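Local coordinates for CHAD domain protein (PDB 6RN5) that probably binds polyphosphate through its helical CHAD domain and also binds metal ions, copper(II) among them, at residues A66-A71 with L286-R291; L92-G97 with S201-I206; D237-A242 with H278-L283. All coordinates share one frame; numbering follows the deposited sequence.

How the interactions relate
From the N terminus, helix 56-75 supplies 66-71, which opens interaction 1, and the next helix, 82-120, supplies 92-97, which opens interaction 2. Interaction 2 closes first, at 201-206, after 103 intervening residues. Helix 229-244 then opens interaction 3, which closes across 35 residues at 278-283 on helix 274-295. About two turns further along that helix, segment 286-291 closes interaction 1 over 214 residues. Interactions 2 and 3 therefore lie in series, both nested inside interaction 1. Interaction 1 joins helix 56-75 to helix 274-295; it touches interaction 2 through I69 and L92, and interaction 3 through H287 and L239.

Interaction 1: A66-A71 with L286-R291; sequences ARRISA and LHRYAR. With SO4 (sulfate ion), chain G; SO4 (sulfate ion), chain I.
Y289 meets R68 with its ring face and A71 with its ring edge, and this pair of contacts makes up most of the crossing between 66-71 and 286-291, whose axes run at 88° to each other. CG of R68 stands over the ring centre in a CH-pi contact, 3.8 Å from the centroid. From there the R68 chain runs extended across the ring, so that CE1 of Y289 comes to lie over the centre of the R68 guanidinium, 3.5 Å from CZ. CB of A71 abuts CD2 of Y289 at 3.5 Å, in the plane of the ring, and also packs on CD2 of L286. At the far end of the ring, R67 NE donates to Y289 OH (3.2 Å), the oxygen lying 20° out of the R67 guanidinium plane, while OH of Y289 donates to O4 of a sulfate at 2.7 Å. The same sulfate offers O1 to NH1 of both R67 and R68, and O2 to NH2 of R68 (3.0 Å). R288 approaches it too, though the modelled distance is doubtfully short. A second sulfate is held by NH1 and NH2 of R67. R64, R63 and R60, from the preceding turns of helix 56-75, also bind these sulfates, and E292 pairs with R68, which probably eases the repulsion among so many like charges. Such a cluster of arginines with a tyrosine gripping tetrahedral anions is consistent with the basic, polyphosphate-binding surface of a CHAD domain, the sulfates perhaps standing in for phosphate groups.

Interaction 2: L92-G97 with S201-I206; sequences LAWVSG and SRFHAI
The indole of W94 carries the guanidinium of R202 flat on one face, the two planes only 11° apart. R202 CZ sits over the five-membered ring, 3.5 Å from its centroid, a cation-pi stack in which NH1 is offset toward the rim near CD1. Further back along the same arginine, CD stands above the six-membered ring, 3.6 Å from its centroid and close to the ring normal, so the side chain covers the indole from one ring to the other. It can do so because the chain is extended from CG to NE, with CG anti to the backbone N (chi1 -162°). At the indole edge, in its plane, lies CA of F203; CZ3 of W94 in turn lies at the edge of the F203 ring, near its plane, and reaches CB of F203 at 4.1 Å. E91 forms a salt bridge with NE of R202, which probably helps to fix the turn of the guanidinium and partly balances its charge. Beneath this stacked pair the contact is apolar. CG2 of V95 packs on CG2 of I206 at 3.8 Å and touches CD1 of F203 at 4.1 Å; the V95 and F203 side chains cross at about a right angle. L92 adds a looser touch, its CD2 4.2 Å from CG1 of I206. The two segments cross at 118° with their axes 10.5 Å apart. Around them, helix 170-198 adds A197 against W94 and M198 against F203, M88 of helix 82-120 reaches I206, and L92 packs on I69 and S70, so helix 82-120 packs against both helix 56-75 and helix 201-213, L92 touching each.

Interaction 3: D237-A242 with H278-L283; sequences DRLTDA and HQVRLL. With SO4 (sulfate ion), chain F.
L283 packs against R238, L239 and A242, and its side chain spans the contact from root to tip. Its CB lies 4.0 Å from CA of L239 and equally near CD1 of that residue, the two leucine side chains sliding past each other in opposite directions. CG stands beside the backbone N, anti to the carbonyl carbon (chi1 -72°), and from it the two methyls part. CD1 presses on CB of A242 at 3.4 Å, tighter than usual van der Waals contact, and also comes near the carbonyl oxygen of R238. CD2 goes to the aliphatic root of R238, 4.1 Å from its CB. V280, one turn earlier, completes the packing: its CG2 meets CB of A242 at 3.7 Å, while its CG1 lies 4.2 Å from CD1 of L239. No hydrogen bond joins the two segments.

R281 points away from this interface and extends toward a sulfate, which takes three hydrogen bonds from it: O3 accepts from NH1 and NH2, and O2 from NH2 at 3.2 Å. NE is hydrogen-bonded to OD1 of N315, and the guanidinium of R318 lies close by, a like charge whose repulsion the anion on R281 would probably ease. An alanine here would probably leave the sulfate without these three bonds and OD1 of N315 without the NE donor.

The segments run nearly antiparallel, at 156°, with axes 9.2 Å apart. Helix 338-366 borders the contact, W366 meeting L239 and F362 meeting V280. Helix 305-331 brings L314 against V280 and R281, so helix 274-295 packs between helices 229-244 and 305-331.

Interaction 1: A66-A71 with L286-R291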
# COMPACT_ATOMS: atom_id res chain seq x y z
N ALA A 66 -37.63 -5.59 2.46
CA ALA A 66 -37.75 -4.46 3.36
C ALA A 66 -37.08 -3.23 2.79
O ALA A 66 -37.64 -2.15 2.82
CB ALA A 66 -37.16 -4.78 4.71
N ARG A 67 -35.88 -3.42 2.28
CA ARG A 67 -35.12 -2.32 1.71
C ARG A 67 -35.81 -1.74 0.48
O ARG A 67 -35.75 -0.54 0.21
CB ARG A 67 -33.76 -2.82 1.21
CG ARG A 67 -32.73 -3.07 2.26
CD ARG A 67 -31.37 -3.10 1.58
NE ARG A 67 -31.22 -4.09 0.50
CZ ARG A 67 -30.46 -5.19 0.60
NH1 ARG A 67 -30.32 -6.02 -0.41
NH2 ARG A 67 -29.84 -5.48 1.75
N ARG A 68 -36.38 -2.61 -0.34
CA ARG A 68 -37.13 -2.09 -1.48
C ARG A 68 -38.37 -1.29 -1.10
O ARG A 68 -38.73 -0.35 -1.79
CB ARG A 68 -37.52 -3.17 -2.46
CG ARG A 68 -36.35 -3.66 -3.25
CD ARG A 68 -36.59 -5.04 -3.87
NE ARG A 68 -35.62 -5.24 -4.91
CZ ARG A 68 -34.37 -5.64 -4.72
NH1 ARG A 68 -33.92 -5.92 -3.51
NH2 ARG A 68 -33.56 -5.78 -5.76
N ILE A 69 -39.07 -1.71 -0.06
CA ILE A 69 -40.28 -1.04 0.33
C ILE A 69 -39.89 0.34 0.90
O ILE A 69 -40.48 1.37 0.56
CB ILE A 69 -41.03 -1.89 1.35
CG1 ILE A 69 -41.54 -3.16 0.67
CG2 ILE A 69 -42.18 -1.14 1.94
CD1 ILE A 69 -42.14 -4.18 1.63
N SER A 70 -38.85 0.33 1.73
CA SER A 70 -38.40 1.51 2.37
C SER A 70 -37.94 2.53 1.32
O SER A 70 -38.29 3.72 1.38
CB SER A 70 -37.30 1.15 3.39
OG SER A 70 -37.07 2.23 4.23
N ALA A 71 -37.21 2.06 0.32
CA ALA A 71 -36.78 2.92 -0.79
C ALA A 71 -37.96 3.53 -1.55
O ALA A 71 -37.98 4.72 -1.87
CB ALA A 71 -35.90 2.15 -1.76
N LEU A 286 -31.20 3.61 -4.20
CA LEU A 286 -32.50 4.26 -4.37
C LEU A 286 -32.88 4.31 -5.83
O LEU A 286 -34.03 4.03 -6.17
CB LEU A 286 -32.49 5.68 -3.75
CG LEU A 286 -32.48 5.62 -2.20
CD1 LEU A 286 -32.28 6.99 -1.50
CD2 LEU A 286 -33.78 5.01 -1.74
N HIS A 287 -31.92 4.66 -6.68
CA HIS A 287 -32.12 4.75 -8.13
C HIS A 287 -32.42 3.34 -8.72
O HIS A 287 -33.29 3.18 -9.50
CB HIS A 287 -30.86 5.41 -8.78
CG HIS A 287 -30.83 5.35 -10.27
ND1 HIS A 287 -31.82 5.89 -11.07
CD2 HIS A 287 -29.90 4.85 -11.12
CE1 HIS A 287 -31.50 5.71 -12.34
NE2 HIS A 287 -30.33 5.08 -12.40
N ARG A 288 -31.74 2.32 -8.25
CA ARG A 288 -31.96 0.99 -8.82
C ARG A 288 -33.36 0.53 -8.56
O ARG A 288 -34.03 0.04 -9.45
CB ARG A 288 -30.93 -0.00 -8.26
CG ARG A 288 -29.61 -0.00 -9.06
CD ARG A 288 -29.13 -1.47 -9.20
NE ARG A 288 -28.89 -1.93 -7.86
CZ ARG A 288 -29.45 -2.94 -7.20
NH1 ARG A 288 -30.28 -3.81 -7.76
NH2 ARG A 288 -29.08 -3.10 -5.94
N TYR A 289 -33.83 0.78 -7.35
CA TYR A 289 -35.13 0.30 -6.91
C TYR A 289 -36.25 1.11 -7.48
O TYR A 289 -37.35 0.60 -7.60
CB TYR A 289 -35.22 0.32 -5.38
CG TYR A 289 -34.25 -0.58 -4.66
CD1 TYR A 289 -33.64 -1.66 -5.30
CD2 TYR A 289 -33.99 -0.40 -3.31
CE1 TYR A 289 -32.79 -2.52 -4.61
CE2 TYR A 289 -33.15 -1.23 -2.62
CZ TYR A 289 -32.54 -2.29 -3.26
OH TYR A 289 -31.66 -3.13 -2.56
N ALA A 290 -35.97 2.36 -7.83
CA ALA A 290 -36.92 3.20 -8.55
C ALA A 290 -37.12 2.69 -9.98
O ALA A 290 -38.26 2.61 -10.47
CB ALA A 290 -36.46 4.68 -8.54
N ARG A 291 -36.02 2.41 -10.67
CA ARG A 291 -36.09 1.73 -11.97
C ARG A 291 -36.95 0.46 -11.86
O ARG A 291 -37.77 0.22 -12.73
CB ARG A 291 -34.70 1.38 -12.51
CG ARG A 291 -33.96 2.61 -13.04
CD ARG A 291 -32.50 2.33 -13.46
NE ARG A 291 -32.36 1.74 -14.80
CZ ARG A 291 -31.98 0.48 -15.06
NH1 ARG A 291 -31.67 -0.40 -14.09
NH2 ARG A 291 -31.90 0.08 -16.31
S SO4 G . -30.09 -5.92 -4.20
O1 SO4 G . -31.05 -6.26 -3.17
O2 SO4 G . -30.63 -6.42 -5.48
O3 SO4 G . -28.79 -6.56 -3.95
O4 SO4 G . -29.88 -4.45 -4.15
S SO4 I . -27.46 -8.32 1.29
O1 SO4 I . -28.33 -7.81 2.36
O2 SO4 I . -28.24 -8.38 0.01
O3 SO4 I . -27.04 -9.69 1.58
O4 SO4 I . -26.32 -7.43 1.11
O HOH W 1 -36.35 4.00 -4.81

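Interaction 2: L92-G97 with S201-I206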
# COMPACT_ATOMS: atom_id res chain seq x y z
N LEU A 92 -39.08 -0.16 9.02
CA LEU A 92 -38.45 -0.97 8.00
C LEU A 92 -36.92 -0.90 8.03
O LEU A 92 -36.25 -1.90 7.81
CB LEU A 92 -38.94 -0.54 6.63
CG LEU A 92 -40.40 -0.90 6.33
CD1 LEU A 92 -40.91 -0.14 5.12
CD2 LEU A 92 -40.53 -2.42 6.14
N ALA A 93 -36.39 0.29 8.28
CA ALA A 93 -34.94 0.47 8.41
C ALA A 93 -34.41 -0.31 9.63
O ALA A 93 -33.37 -1.01 9.56
CB ALA A 93 -34.60 1.95 8.55
N TRP A 94 -35.12 -0.17 10.75
CA TRP A 94 -34.79 -0.96 11.91
C TRP A 94 -34.79 -2.47 11.53
O TRP A 94 -33.90 -3.20 11.89
CB TRP A 94 -35.72 -0.64 13.08
CG TRP A 94 -35.53 -1.59 14.22
CD1 TRP A 94 -34.49 -1.62 15.10
CD2 TRP A 94 -36.40 -2.68 14.59
NE1 TRP A 94 -34.63 -2.67 15.97
CE2 TRP A 94 -35.81 -3.32 15.70
CE3 TRP A 94 -37.61 -3.17 14.09
CZ2 TRP A 94 -36.40 -4.44 16.31
CZ3 TRP A 94 -38.19 -4.27 14.71
CH2 TRP A 94 -37.59 -4.89 15.80
N VAL A 95 -35.75 -2.93 10.76
CA VAL A 95 -35.79 -4.34 10.43
C VAL A 95 -34.59 -4.76 9.58
O VAL A 95 -33.95 -5.80 9.84
CB VAL A 95 -37.08 -4.73 9.68
CG1 VAL A 95 -36.96 -6.14 9.09
CG2 VAL A 95 -38.31 -4.61 10.58
N SER A 96 -34.35 -4.03 8.48
CA SER A 96 -33.34 -4.48 7.53
C SER A 96 -31.93 -4.38 8.16
O SER A 96 -31.10 -5.27 7.94
CB SER A 96 -33.42 -3.71 6.22
OG SER A 96 -33.13 -2.37 6.49
N GLY A 97 -31.69 -3.35 8.95
CA GLY A 97 -30.42 -3.19 9.70
C GLY A 97 -30.17 -4.27 10.77
O GLY A 97 -29.08 -4.82 10.88
N SER A 201 -42.60 -7.36 19.86
CA SER A 201 -43.85 -6.77 19.52
C SER A 201 -43.59 -5.65 18.50
O SER A 201 -44.39 -5.41 17.62
CB SER A 201 -44.57 -6.32 20.79
OG SER A 201 -43.97 -5.14 21.21
N ARG A 202 -42.42 -5.05 18.55
CA ARG A 202 -42.06 -4.04 17.55
C ARG A 202 -42.02 -4.63 16.17
O ARG A 202 -42.57 -4.08 15.24
CB ARG A 202 -40.69 -3.47 17.83
CG ARG A 202 -40.47 -2.16 17.10
CD ARG A 202 -39.04 -1.70 17.30
NE ARG A 202 -38.70 -0.60 16.42
CZ ARG A 202 -37.53 0.04 16.38
NH1 ARG A 202 -36.53 -0.31 17.18
NH2 ARG A 202 -37.36 1.03 15.53
N PHE A 203 -41.37 -5.77 16.05
CA PHE A 203 -41.32 -6.42 14.78
C PHE A 203 -42.69 -6.85 14.29
O PHE A 203 -42.99 -6.72 13.12
CB PHE A 203 -40.46 -7.65 14.85
CG PHE A 203 -40.33 -8.35 13.54
CD1 PHE A 203 -39.36 -7.98 12.63
CD2 PHE A 203 -41.17 -9.37 13.20
CE1 PHE A 203 -39.24 -8.62 11.40
CE2 PHE A 203 -41.04 -10.03 11.98
CZ PHE A 203 -40.08 -9.64 11.08
N HIS A 204 -43.48 -7.44 15.16
CA HIS A 204 -44.82 -7.88 14.79
C HIS A 204 -45.68 -6.73 14.24
O HIS A 204 -46.42 -6.91 13.29
CB HIS A 204 -45.47 -8.52 16.02
CG HIS A 204 -46.91 -8.83 15.86
ND1 HIS A 204 -47.36 -9.94 15.15
CD2 HIS A 204 -48.02 -8.20 16.34
CE1 HIS A 204 -48.69 -9.96 15.20
NE2 HIS A 204 -49.10 -8.94 15.94
N ALA A 205 -45.58 -5.55 14.84
CA ALA A 205 -46.40 -4.43 14.42
C ALA A 205 -46.02 -4.03 12.99
O ALA A 205 -46.90 -3.81 12.16
CB ALA A 205 -46.20 -3.24 15.36
N ILE A 206 -44.70 -3.94 12.72
CA ILE A 206 -44.29 -3.51 11.41
C ILE A 206 -44.59 -4.62 10.40
O ILE A 206 -45.08 -4.32 9.33
CB ILE A 206 -42.84 -3.01 11.32
CG1 ILE A 206 -42.50 -2.60 9.88
CG2 ILE A 206 -41.85 -4.09 11.75
CD1 ILE A 206 -43.35 -1.48 9.33

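Interaction 3: D237-A242 with H278-L283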
# COMPACT_ATOMS: atom_id res chain seq x y z
N ASP A 237 -31.44 12.11 -10.62
CA ASP A 237 -30.75 13.38 -10.44
C ASP A 237 -30.05 13.48 -9.13
O ASP A 237 -28.89 13.94 -9.07
CB ASP A 237 -31.67 14.57 -10.57
CG ASP A 237 -32.26 14.72 -11.97
OD1 ASP A 237 -31.79 14.10 -12.98
OD2 ASP A 237 -33.26 15.43 -12.04
N ARG A 238 -30.72 13.08 -8.05
CA ARG A 238 -30.03 13.14 -6.73
C ARG A 238 -28.71 12.34 -6.74
O ARG A 238 -27.66 12.82 -6.23
CB ARG A 238 -30.96 12.71 -5.62
CG ARG A 238 -32.03 13.72 -5.36
CD ARG A 238 -32.89 13.28 -4.21
NE ARG A 238 -33.75 12.12 -4.43
CZ ARG A 238 -35.03 12.17 -4.86
NH1 ARG A 238 -35.57 13.33 -5.25
NH2 ARG A 238 -35.77 11.07 -4.94
N LEU A 239 -28.73 11.18 -7.40
CA LEU A 239 -27.52 10.35 -7.53
C LEU A 239 -26.43 11.08 -8.39
O LEU A 239 -25.28 11.27 -7.97
CB LEU A 239 -27.92 9.02 -8.19
CG LEU A 239 -26.75 8.14 -8.69
CD1 LEU A 239 -25.85 7.80 -7.49
CD2 LEU A 239 -27.23 6.86 -9.38
N THR A 240 -26.80 11.48 -9.60
CA THR A 240 -25.86 12.08 -10.53
C THR A 240 -25.29 13.41 -9.97
O THR A 240 -24.11 13.70 -10.17
CB THR A 240 -26.51 12.28 -11.92
OG1 THR A 240 -27.65 13.13 -11.79
CG2 THR A 240 -27.01 10.96 -12.51
N ASP A 241 -26.09 14.20 -9.26
CA ASP A 241 -25.56 15.42 -8.65
C ASP A 241 -24.56 15.09 -7.54
O ASP A 241 -23.55 15.78 -7.40
CB ASP A 241 -26.66 16.26 -8.04
CG ASP A 241 -27.63 16.79 -9.08
OD1 ASP A 241 -27.35 16.77 -10.30
OD2 ASP A 241 -28.73 17.14 -8.67
N ALA A 242 -24.84 14.05 -6.76
CA ALA A 242 -23.91 13.63 -5.71
C ALA A 242 -22.61 13.09 -6.28
O ALA A 242 -21.53 13.40 -5.76
CB ALA A 242 -24.55 12.61 -4.76
N HIS A 278 -20.25 6.79 0.68
CA HIS A 278 -21.29 5.95 1.26
C HIS A 278 -22.66 6.51 1.03
O HIS A 278 -23.63 5.74 0.87
CB HIS A 278 -21.02 5.66 2.73
CG HIS A 278 -19.80 4.81 2.93
ND1 HIS A 278 -19.15 4.69 4.14
CD2 HIS A 278 -19.07 4.09 2.04
CE1 HIS A 278 -18.10 3.90 4.00
NE2 HIS A 278 -18.02 3.52 2.73
N GLN A 279 -22.77 7.83 0.98
CA GLN A 279 -24.04 8.46 0.56
C GLN A 279 -24.37 8.16 -0.91
O GLN A 279 -25.48 7.83 -1.25
CB GLN A 279 -23.99 9.97 0.81
CG GLN A 279 -25.35 10.65 0.67
CD GLN A 279 -26.42 9.96 1.51
OE1 GLN A 279 -26.14 9.44 2.61
NE2 GLN A 279 -27.65 9.95 1.01
N VAL A 280 -23.40 8.28 -1.78
CA VAL A 280 -23.60 7.85 -3.14
C VAL A 280 -24.01 6.37 -3.24
O VAL A 280 -24.88 6.05 -4.04
CB VAL A 280 -22.38 8.20 -3.99
CG1 VAL A 280 -22.33 7.43 -5.29
CG2 VAL A 280 -22.39 9.70 -4.26
N ARG A 281 -23.44 5.50 -2.42
CA ARG A 281 -23.85 4.07 -2.41
C ARG A 281 -25.35 4.00 -2.15
O ARG A 281 -26.08 3.31 -2.82
CB ARG A 281 -23.15 3.30 -1.30
CG ARG A 281 -23.38 1.80 -1.31
CD ARG A 281 -22.60 1.09 -0.20
NE ARG A 281 -23.20 -0.20 0.06
CZ ARG A 281 -24.18 -0.39 0.94
NH1 ARG A 281 -24.63 0.62 1.67
NH2 ARG A 281 -24.69 -1.59 1.10
N LEU A 282 -25.83 4.72 -1.15
CA LEU A 282 -27.28 4.68 -0.88
C LEU A 282 -28.13 5.29 -2.00
O LEU A 282 -29.19 4.76 -2.29
CB LEU A 282 -27.64 5.34 0.46
CG LEU A 282 -26.99 4.72 1.69
CD1 LEU A 282 -27.23 5.59 2.90
CD2 LEU A 282 -27.46 3.30 1.96
N LEU A 283 -27.65 6.39 -2.62
CA LEU A 283 -28.43 7.07 -3.65
C LEU A 283 -28.51 6.13 -4.88
O LEU A 283 -29.50 6.09 -5.60
CB LEU A 283 -27.80 8.41 -4.03
CG LEU A 283 -27.92 9.53 -2.98
CD1 LEU A 283 -26.96 10.69 -3.24
CD2 LEU A 283 -29.34 10.08 -2.85
S SO4 F . -27.03 -2.55 3.92
O1 SO4 F . -28.50 -2.71 4.12
O2 SO4 F . -26.59 -3.44 2.83
O3 SO4 F . -26.65 -1.13 3.58
O4 SO4 F . -26.38 -3.04 5.16